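Local atomic coordinates of Phl p 3 allergen (Phleum pratense, PDB entry 3FT1), a protein that is a secreted major grass pollen allergen recognised by IgE and related to the C-terminal domain of beta-expansins. Residues Leu17-Asp28 with Phe65-Met75. Residues are numbered along the deposited sequence; the frame is centred on the assembly and turned at random.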
loop_
_atom_site.group_PDB
_atom_site.type_symbol
_atom_site.label_atom_id
_atom_site.label_comp_id
_atom_site.label_asym_id
_atom_site.label_seq_id
_atom_site.Cartn_x
_atom_site.Cartn_y
_atom_site.Cartn_z
ATOM N N LEU A 17 1.449 4.794 8.392
ATOM C CA LEU A 17 0.373 4.628 7.421
ATOM C C LEU A 17 -0.509 3.467 7.830
ATOM O O LEU A 17 -0.040 2.349 7.951
ATOM C CB LEU A 17 0.938 4.349 6.029
ATOM C CG LEU A 17 1.255 5.544 5.141
ATOM C CD1 LEU A 17 1.923 5.076 3.849
ATOM C CD2 LEU A 17 -0.017 6.333 4.842
ATOM N N VAL A 18 -1.790 3.750 8.046
ATOM C CA VAL A 18 -2.773 2.717 8.303
ATOM C C VAL A 18 -3.683 2.719 7.096
ATOM O O VAL A 18 -4.374 3.713 6.839
ATOM C CB VAL A 18 -3.602 3.024 9.565
ATOM C CG1 VAL A 18 -4.563 1.893 9.848
ATOM C CG2 VAL A 18 -2.681 3.258 10.761
ATOM N N LEU A 19 -3.670 1.618 6.350
ATOM C CA LEU A 19 -4.330 1.587 5.052
ATOM C C LEU A 19 -5.335 0.470 4.945
ATOM O O LEU A 19 -5.003 -0.700 5.166
ATOM C CB LEU A 19 -3.300 1.410 3.935
ATOM C CG LEU A 19 -2.259 2.517 3.782
ATOM C CD1 LEU A 19 -1.198 2.085 2.777
ATOM C CD2 LEU A 19 -2.939 3.807 3.344
ATOM N N ASP A 20 -6.559 0.849 4.596
ATOM C CA ASP A 20 -7.551 -0.098 4.117
ATOM C C ASP A 20 -7.239 -0.346 2.654
ATOM O O ASP A 20 -7.481 0.500 1.796
ATOM C CB ASP A 20 -8.958 0.486 4.257
ATOM C CG ASP A 20 -10.037 -0.473 3.800
ATOM O OD1 ASP A 20 -9.716 -1.641 3.499
ATOM O OD2 ASP A 20 -11.215 -0.057 3.745
ATOM N N ILE A 21 -6.663 -1.505 2.371
ATOM C CA ILE A 21 -6.306 -1.842 1.009
ATOM C C ILE A 21 -7.338 -2.838 0.506
ATOM O O ILE A 21 -7.542 -3.894 1.112
ATOM C CB ILE A 21 -4.878 -2.454 0.936
ATOM C CG1 ILE A 21 -3.847 -1.458 1.480
ATOM C CG2 ILE A 21 -4.536 -2.865 -0.494
ATOM C CD1 ILE A 21 -2.426 -2.002 1.549
ATOM N N LYS A 22 -8.012 -2.485 -0.582
ATOM C CA LYS A 22 -8.968 -3.379 -1.211
ATOM C C LYS A 22 -8.336 -3.910 -2.484
ATOM O O LYS A 22 -8.187 -3.187 -3.467
ATOM C CB LYS A 22 -10.267 -2.638 -1.507
ATOM C CG LYS A 22 -11.070 -2.339 -0.251
ATOM C CD LYS A 22 -11.717 -3.630 0.264
ATOM C CE LYS A 22 -12.552 -3.403 1.511
ATOM N NZ LYS A 22 -11.716 -3.159 2.716
ATOM N N TYR A 23 -7.959 -5.184 -2.443
ATOM C CA TYR A 23 -7.215 -5.823 -3.514
ATOM C C TYR A 23 -8.132 -6.814 -4.188
ATOM O O TYR A 23 -8.744 -7.652 -3.529
ATOM C CB TYR A 23 -6.004 -6.547 -2.922
ATOM C CG TYR A 23 -5.198 -7.399 -3.883
ATOM C CD1 TYR A 23 -4.062 -6.894 -4.500
ATOM C CD2 TYR A 23 -5.555 -8.721 -4.145
ATOM C CE1 TYR A 23 -3.305 -7.673 -5.363
ATOM C CE2 TYR A 23 -4.805 -9.508 -5.009
ATOM C CZ TYR A 23 -3.681 -8.976 -5.610
ATOM O OH TYR A 23 -2.922 -9.727 -6.473
ATOM N N THR A 24 -8.232 -6.701 -5.504
ATOM C CA THR A 24 -9.118 -7.545 -6.287
ATOM C C THR A 24 -8.336 -8.220 -7.398
ATOM O O THR A 24 -7.859 -7.555 -8.318
ATOM C CB THR A 24 -10.216 -6.702 -6.960
ATOM O OG1 THR A 24 -10.895 -5.916 -5.977
ATOM C CG2 THR A 24 -11.203 -7.591 -7.661
ATOM N N ARG A 25 -8.211 -9.542 -7.308
ATOM C CA ARG A 25 -7.650 -10.340 -8.394
ATOM C C ARG A 25 -8.419 -11.649 -8.439
ATOM O O ARG A 25 -8.326 -12.449 -7.519
ATOM C CB ARG A 25 -6.161 -10.632 -8.184
ATOM C CG ARG A 25 -5.557 -11.377 -9.373
ATOM C CD ARG A 25 -4.069 -11.681 -9.258
ATOM N NE ARG A 25 -3.581 -12.095 -10.573
ATOM C CZ ARG A 25 -3.443 -13.358 -10.972
ATOM N NH1 ARG A 25 -3.705 -14.364 -10.148
ATOM N NH2 ARG A 25 -3.024 -13.615 -12.201
ATOM N N PRO A 26 -9.179 -11.868 -9.516
ATOM C CA PRO A 26 -10.072 -13.028 -9.573
ATOM C C PRO A 26 -9.377 -14.324 -9.172
ATOM O O PRO A 26 -8.310 -14.652 -9.696
ATOM C CB PRO A 26 -10.490 -13.073 -11.046
ATOM C CG PRO A 26 -10.376 -11.672 -11.513
ATOM C CD PRO A 26 -9.212 -11.076 -10.759
ATOM N N GLY A 27 -9.988 -15.046 -8.239
ATOM C CA GLY A 27 -9.495 -16.343 -7.811
ATOM C C GLY A 27 -8.234 -16.284 -6.972
ATOM O O GLY A 27 -7.601 -17.308 -6.726
ATOM N N ASP A 28 -7.866 -15.084 -6.534
ATOM C CA ASP A 28 -6.604 -14.886 -5.816
ATOM C C ASP A 28 -6.857 -13.932 -4.660
ATOM O O ASP A 28 -7.932 -13.343 -4.554
ATOM C CB ASP A 28 -5.561 -14.286 -6.764
ATOM C CG ASP A 28 -4.125 -14.716 -6.432
ATOM O OD1 ASP A 28 -3.869 -15.231 -5.317
ATOM O OD2 ASP A 28 -3.248 -14.522 -7.303
ATOM N N PHE A 65 4.590 7.330 -2.176
ATOM C CA PHE A 65 4.842 5.966 -1.736
ATOM C C PHE A 65 4.561 4.931 -2.820
ATOM O O PHE A 65 3.565 5.017 -3.522
ATOM C CB PHE A 65 4.006 5.678 -0.489
ATOM C CG PHE A 65 4.250 6.654 0.632
ATOM C CD1 PHE A 65 5.464 6.673 1.291
ATOM C CD2 PHE A 65 3.273 7.561 1.009
ATOM C CE1 PHE A 65 5.699 7.574 2.315
ATOM C CE2 PHE A 65 3.503 8.470 2.034
ATOM C CZ PHE A 65 4.718 8.470 2.687
ATOM N N ASN A 66 5.456 3.953 -2.932
ATOM C CA ASN A 66 5.293 2.820 -3.841
ATOM C C ASN A 66 4.940 1.571 -3.052
ATOM O O ASN A 66 5.371 1.414 -1.909
ATOM C CB ASN A 66 6.595 2.597 -4.614
ATOM C CG ASN A 66 7.181 3.891 -5.121
ATOM O OD1 ASN A 66 6.651 4.496 -6.053
ATOM N ND2 ASN A 66 8.262 4.344 -4.490
ATOM N N PHE A 67 4.145 0.691 -3.648
ATOM C CA PHE A 67 3.692 -0.518 -2.968
ATOM C C PHE A 67 3.912 -1.749 -3.839
ATOM O O PHE A 67 3.576 -1.745 -5.021
ATOM C CB PHE A 67 2.210 -0.400 -2.590
ATOM C CG PHE A 67 1.940 0.676 -1.575
ATOM C CD1 PHE A 67 1.999 0.392 -0.222
ATOM C CD2 PHE A 67 1.684 1.977 -1.976
ATOM C CE1 PHE A 67 1.788 1.388 0.726
ATOM C CE2 PHE A 67 1.467 2.980 -1.038
ATOM C CZ PHE A 67 1.515 2.683 0.312
ATOM N N ARG A 68 4.494 -2.784 -3.249
ATOM C CA ARG A 68 4.662 -4.062 -3.941
ATOM C C ARG A 68 3.719 -5.067 -3.323
ATOM O O ARG A 68 3.718 -5.256 -2.099
ATOM C CB ARG A 68 6.094 -4.574 -3.831
ATOM C CG ARG A 68 6.291 -5.939 -4.480
ATOM C CD ARG A 68 7.755 -6.231 -4.728
ATOM N NE ARG A 68 8.465 -6.511 -3.486
ATOM C CZ ARG A 68 9.772 -6.755 -3.418
ATOM N NH1 ARG A 68 10.510 -6.747 -4.523
ATOM N NH2 ARG A 68 10.339 -7.008 -2.249
ATOM N N PHE A 69 2.913 -5.696 -4.175
ATOM C CA PHE A 69 1.985 -6.740 -3.765
ATOM C C PHE A 69 2.465 -8.111 -4.221
ATOM O O PHE A 69 2.960 -8.261 -5.336
ATOM C CB PHE A 69 0.607 -6.506 -4.389
ATOM C CG PHE A 69 -0.084 -5.257 -3.900
ATOM C CD1 PHE A 69 -0.801 -5.269 -2.720
ATOM C CD2 PHE A 69 -0.020 -4.082 -4.624
ATOM C CE1 PHE A 69 -1.441 -4.135 -2.268
ATOM C CE2 PHE A 69 -0.660 -2.940 -4.173
ATOM C CZ PHE A 69 -1.368 -2.973 -2.990
ATOM N N MET A 70 2.284 -9.106 -3.359
ATOM C CA MET A 70 2.422 -10.507 -3.745
ATOM C C MET A 70 1.131 -11.209 -3.376
ATOM O O MET A 70 0.704 -11.163 -2.219
ATOM C CB MET A 70 3.596 -11.158 -3.009
ATOM C CG MET A 70 4.946 -10.768 -3.557
ATOM S SD MET A 70 5.219 -11.471 -5.198
ATOM C CE MET A 70 5.118 -13.224 -4.838
ATOM N N SER A 71 0.483 -11.819 -4.362
ATOM C CA SER A 71 -0.759 -12.550 -4.115
ATOM C C SER A 71 -0.452 -13.941 -3.573
ATOM O O SER A 71 0.687 -14.407 -3.653
ATOM C CB SER A 71 -1.581 -12.669 -5.397
ATOM O OG SER A 71 -1.060 -13.678 -6.248
ATOM N N LYS A 72 -1.463 -14.602 -3.013
ATOM C CA LYS A 72 -1.300 -15.975 -2.551
ATOM C C LYS A 72 -0.886 -16.864 -3.715
ATOM O O LYS A 72 -0.108 -17.801 -3.548
ATOM C CB LYS A 72 -2.598 -16.510 -1.932
ATOM C CG LYS A 72 -2.658 -16.429 -0.418
ATOM C CD LYS A 72 -3.163 -15.084 0.056
ATOM C CE LYS A 72 -3.140 -14.996 1.576
ATOM N NZ LYS A 72 -3.881 -16.117 2.216
ATOM N N GLY A 73 -1.416 -16.559 -4.894
ATOM C CA GLY A 73 -1.104 -17.305 -6.101
ATOM C C GLY A 73 0.255 -16.992 -6.708
ATOM O O GLY A 73 0.644 -17.589 -7.710
ATOM N N GLY A 74 0.979 -16.055 -6.103
ATOM C CA GLY A 74 2.322 -15.721 -6.535
ATOM C C GLY A 74 2.374 -14.686 -7.633
ATOM O O GLY A 74 3.329 -14.638 -8.400
ATOM N N MET A 75 1.337 -13.858 -7.723
ATOM C CA MET A 75 1.327 -12.773 -8.688
ATOM C C MET A 75 1.886 -11.504 -8.043
ATOM O O MET A 75 1.437 -11.091 -6.972
ATOM C CB MET A 75 -0.088 -12.505 -9.199
ATOM C CG MET A 75 -0.192 -11.243 -10.053
ATOM S SD MET A 75 0.666 -11.437 -11.632
ATOM C CE MET A 75 0.639 -9.758 -12.246
HETATM O O HOH W 1 -0.418 -8.879 -6.914
#
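L17, L19, I21 and Y23 meet F65, F67 and F69 across the interior of an immunoglobulin-like beta-sandwich, the fold of the expansin C-terminal domain. Strands 17-24 and 65-71 belong to facing layers, their axes 10.3 Å apart and inclined at 50°, a gap bridged by side chains alone. Alternate residues of each strand point inward, and slim methyl branches suit places against ring faces and edges. CD1 of L17 sits over one face of the F65 ring, a CH-pi contact 4.2 Å from its centroid, and also reaches the edge of F67. L19 CD1 comes within 3.7 Å of F67 CE1, while I21 sets its CG2 branch against the edge of F69. Over a face of that same ring lies Y23 CD1, the two ring planes turned by 40°. F6 and F79 extend this aromatic core. Tyrosine suits the sandwich end: its ring packs inside while OH donates to a water that in turn donates to M75 O.

Beyond Y23, the type II turn 25-28 joins the type I turn 71-74 through D28. D28 OD1 accepts from G73 N (2.8 Å) through its syn lone pair; D28 OD2 takes S71 OG (2.6 Å) and R25 NH1 from opposite faces of the carboxylate plane. With CG anti to the backbone N, the extended R25 chain carries its guanidinium across to lay one face on M75 CB and CG. Serine suits its place by donating and accepting at once: M75 N gives its hydrogen to S71 OG at 2.8 Å, with an N-H...O angle of 161°.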